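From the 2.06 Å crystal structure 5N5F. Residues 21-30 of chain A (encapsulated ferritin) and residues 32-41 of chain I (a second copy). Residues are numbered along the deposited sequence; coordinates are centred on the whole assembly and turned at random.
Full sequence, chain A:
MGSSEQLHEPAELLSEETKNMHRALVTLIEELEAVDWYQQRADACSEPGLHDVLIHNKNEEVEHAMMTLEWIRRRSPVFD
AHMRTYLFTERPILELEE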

# COMPACT_ATOMS: atom_id res chain seq x y z
N MET A 21 0.28 -18.56 16.88
CA MET A 21 -0.14 -17.32 17.52
C MET A 21 -0.30 -16.20 16.49
O MET A 21 -1.24 -15.40 16.57
CB MET A 21 0.87 -16.91 18.59
CG MET A 21 0.38 -15.82 19.53
SD MET A 21 -1.08 -16.29 20.49
CE MET A 21 -0.51 -17.77 21.30
N HIS A 22 0.62 -16.13 15.53
CA HIS A 22 0.49 -15.15 14.46
C HIS A 22 -0.85 -15.31 13.74
O HIS A 22 -1.56 -14.33 13.51
CB HIS A 22 1.65 -15.30 13.47
CG HIS A 22 1.37 -14.72 12.12
ND1 HIS A 22 1.22 -13.37 11.91
CD2 HIS A 22 1.20 -15.32 10.92
CE1 HIS A 22 0.98 -13.15 10.63
NE2 HIS A 22 0.96 -14.32 10.00
N ARG A 23 -1.19 -16.54 13.39
CA ARG A 23 -2.46 -16.79 12.70
C ARG A 23 -3.63 -16.27 13.53
O ARG A 23 -4.51 -15.58 13.01
CB ARG A 23 -2.61 -18.28 12.41
CG ARG A 23 -1.55 -18.81 11.48
CD ARG A 23 -1.81 -20.24 11.04
NE ARG A 23 -0.85 -20.67 10.03
CZ ARG A 23 0.24 -21.39 10.27
NH1 ARG A 23 0.54 -21.81 11.49
NH2 ARG A 23 1.05 -21.71 9.26
N ALA A 24 -3.63 -16.56 14.83
CA ALA A 24 -4.73 -16.11 15.67
C ALA A 24 -4.70 -14.60 15.87
O ALA A 24 -5.76 -13.96 15.94
CB ALA A 24 -4.70 -16.84 17.02
N LEU A 25 -3.51 -14.01 15.96
CA LEU A 25 -3.41 -12.58 16.21
C LEU A 25 -3.92 -11.77 15.02
O LEU A 25 -4.61 -10.76 15.20
CB LEU A 25 -1.97 -12.20 16.56
CG LEU A 25 -1.55 -12.48 18.01
CD1 LEU A 25 -0.04 -12.41 18.17
CD2 LEU A 25 -2.21 -11.50 18.97
N VAL A 26 -3.61 -12.19 13.79
CA VAL A 26 -4.12 -11.45 12.64
C VAL A 26 -5.62 -11.67 12.48
O VAL A 26 -6.34 -10.78 12.01
CB VAL A 26 -3.36 -11.83 11.35
CG1 VAL A 26 -1.88 -11.50 11.50
CG2 VAL A 26 -3.56 -13.30 10.99
N THR A 27 -6.12 -12.84 12.89
CA THR A 27 -7.56 -13.08 12.85
C THR A 27 -8.29 -12.12 13.79
O THR A 27 -9.27 -11.47 13.40
CB THR A 27 -7.86 -14.53 13.24
OG1 THR A 27 -7.18 -15.41 12.34
CG2 THR A 27 -9.36 -14.81 13.18
N LEU A 28 -7.81 -12.01 15.03
CA LEU A 28 -8.38 -11.06 15.97
C LEU A 28 -8.31 -9.64 15.43
O LEU A 28 -9.27 -8.87 15.53
CB LEU A 28 -7.65 -11.16 17.32
CG LEU A 28 -8.03 -10.17 18.41
CD1 LEU A 28 -9.52 -10.22 18.69
CD2 LEU A 28 -7.24 -10.45 19.68
N ILE A 29 -7.18 -9.28 14.82
CA ILE A 29 -7.02 -7.95 14.23
C ILE A 29 -8.10 -7.70 13.18
O ILE A 29 -8.79 -6.67 13.20
CB ILE A 29 -5.61 -7.79 13.65
CG1 ILE A 29 -4.60 -7.65 14.79
CG2 ILE A 29 -5.53 -6.60 12.70
CD1 ILE A 29 -3.16 -7.84 14.37
N GLU A 30 -8.24 -8.63 12.24
CA GLU A 30 -9.23 -8.45 11.17
C GLU A 30 -10.64 -8.36 11.74
O GLU A 30 -11.46 -7.58 11.25
CB GLU A 30 -9.12 -9.60 10.17
CG GLU A 30 -7.81 -9.62 9.40
CD GLU A 30 -7.58 -10.93 8.68
OE1 GLU A 30 -8.44 -11.84 8.78
OE2 GLU A 30 -6.54 -11.06 8.00
N LEU I 32 -1.71 -5.10 19.22
CA LEU I 32 -1.70 -6.52 18.90
C LEU I 32 -0.76 -6.83 17.75
O LEU I 32 -0.13 -7.89 17.73
CB LEU I 32 -3.12 -6.99 18.58
CG LEU I 32 -4.12 -6.92 19.74
CD1 LEU I 32 -5.53 -7.23 19.26
CD2 LEU I 32 -3.71 -7.86 20.87
N GLU I 33 -0.64 -5.91 16.78
CA GLU I 33 0.33 -6.12 15.71
C GLU I 33 1.75 -6.15 16.26
O GLU I 33 2.56 -7.00 15.85
CB GLU I 33 0.19 -5.02 14.65
CG GLU I 33 -1.08 -5.15 13.82
CD GLU I 33 -1.18 -4.10 12.73
OE1 GLU I 33 -0.71 -2.96 12.95
OE2 GLU I 33 -1.72 -4.41 11.66
N ALA I 34 2.08 -5.25 17.18
CA ALA I 34 3.40 -5.27 17.80
C ALA I 34 3.66 -6.58 18.52
O ALA I 34 4.75 -7.14 18.43
CB ALA I 34 3.55 -4.09 18.76
N VAL I 35 2.65 -7.10 19.22
CA VAL I 35 2.81 -8.38 19.91
C VAL I 35 3.24 -9.46 18.93
O VAL I 35 4.17 -10.23 19.19
CB VAL I 35 1.50 -8.76 20.63
CG1 VAL I 35 1.53 -10.21 21.11
CG2 VAL I 35 1.27 -7.83 21.83
N ASP I 36 2.57 -9.53 17.78
CA ASP I 36 2.93 -10.51 16.77
C ASP I 36 4.33 -10.26 16.24
O ASP I 36 5.17 -11.17 16.21
CB ASP I 36 1.90 -10.48 15.63
CG ASP I 36 2.10 -11.60 14.63
OD1 ASP I 36 2.79 -12.59 14.96
OD2 ASP I 36 1.56 -11.48 13.51
N TRP I 37 4.62 -9.02 15.85
CA TRP I 37 5.89 -8.71 15.19
C TRP I 37 7.08 -8.88 16.13
O TRP I 37 8.13 -9.39 15.73
CB TRP I 37 5.84 -7.30 14.62
CG TRP I 37 4.77 -7.10 13.59
CD1 TRP I 37 4.13 -8.08 12.88
CD2 TRP I 37 4.19 -5.86 13.17
NE1 TRP I 37 3.20 -7.52 12.03
CE2 TRP I 37 3.22 -6.16 12.20
CE3 TRP I 37 4.41 -4.53 13.52
CZ2 TRP I 37 2.46 -5.17 11.57
CZ3 TRP I 37 3.66 -3.55 12.90
CH2 TRP I 37 2.70 -3.87 11.93
N TYR I 38 6.94 -8.45 17.39
CA TYR I 38 8.06 -8.56 18.32
C TYR I 38 8.40 -10.02 18.61
O TYR I 38 9.58 -10.37 18.71
CB TYR I 38 7.75 -7.83 19.63
CG TYR I 38 7.66 -6.32 19.51
CD1 TYR I 38 7.82 -5.68 18.29
CD2 TYR I 38 7.41 -5.54 20.63
CE1 TYR I 38 7.74 -4.30 18.19
CE2 TYR I 38 7.32 -4.16 20.54
CZ TYR I 38 7.49 -3.55 19.32
OH TYR I 38 7.40 -2.18 19.22
N GLN I 39 7.38 -10.87 18.74
CA GLN I 39 7.63 -12.29 18.97
C GLN I 39 8.33 -12.93 17.78
O GLN I 39 9.23 -13.76 17.95
CB GLN I 39 6.32 -13.02 19.26
CG GLN I 39 6.48 -14.52 19.52
CD GLN I 39 7.25 -14.82 20.80
OE1 GLN I 39 6.80 -14.48 21.89
NE2 GLN I 39 8.42 -15.43 20.66
N GLN I 40 7.93 -12.56 16.57
CA GLN I 40 8.59 -13.08 15.37
C GLN I 40 10.07 -12.69 15.36
O GLN I 40 10.94 -13.52 15.07
CB GLN I 40 7.90 -12.56 14.12
CG GLN I 40 6.49 -13.09 13.90
CD GLN I 40 5.94 -12.73 12.53
OE1 GLN I 40 6.69 -12.66 11.54
NE2 GLN I 40 4.64 -12.49 12.45
N ARG I 41 10.36 -11.43 15.65
CA ARG I 41 11.74 -10.97 15.59
C ARG I 41 12.59 -11.58 16.70
O ARG I 41 13.78 -11.84 16.49
CB ARG I 41 11.79 -9.44 15.66
CG ARG I 41 11.18 -8.79 14.43
CD ARG I 41 11.62 -7.34 14.27
NE ARG I 41 10.76 -6.42 15.01
CZ ARG I 41 9.67 -5.84 14.51
NH1 ARG I 41 9.28 -6.08 13.26
NH2 ARG I 41 8.96 -5.01 15.27

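A very short hydrogen bond marks this contact: A:His22 ND1 donates to I:Asp36 OD2 across 2.5 Å, with an N-H...acceptor angle of 170°. The carboxylate oxygen lies at the edge of the imidazole, near the ring plane, where the nitrogen's hydrogen points. The backbones meet at the same place, for the CA atoms of A:His22 and I:Asp36, 5.7 Å apart, are the nearest pair across the stretches. Both side chains take the t rotamer at chi1. The CA-to-CB bond of I:Asp36 points toward the partner helix and that of A:His22 sideways, so a short acid and a ring suffice to span the gap.

The second carboxylate oxygen is also occupied. I:Gln40, one helical turn on, donates from NE2 to I:Asp36 OD1 over 3.1 Å at 176°, which ties the acid to its own helix while OD2 serves the histidine. Both members of the cross-chain bond are buried, and both oxygens of the I:Asp36 carboxylate, as well as A:His22 ND1, have hydrogen-bond partners there.

The helices run nearly antiparallel, at 163°, with axes approaching to 9.7 Å. Toward the C-terminal end of the chain A stretch the contact becomes apolar. A:Leu25, A:Leu28 and A:Ile29 all point toward chain I, and their i, i+3, i+4 spacing places them along one side of the helix. I:Leu32 receives all three: its CD1 lies 3.7 Å from A:Leu28 CD2, its CD2 4.4 Å from A:Leu25 CD2, and its CB 4.1 Å from A:Ile29 CG1. A:Leu25 CD1 also reaches I:Val35 CG1 at 4.0 Å and I:Asp36 CB at 3.7 Å, linking the leucine cluster to the polar pair. I:Glu33 starts away from chain A, yet its aliphatic CG packs 3.4 Å from A:Ile29 CD1. Together the stretches bury 433 Å², counting both sides.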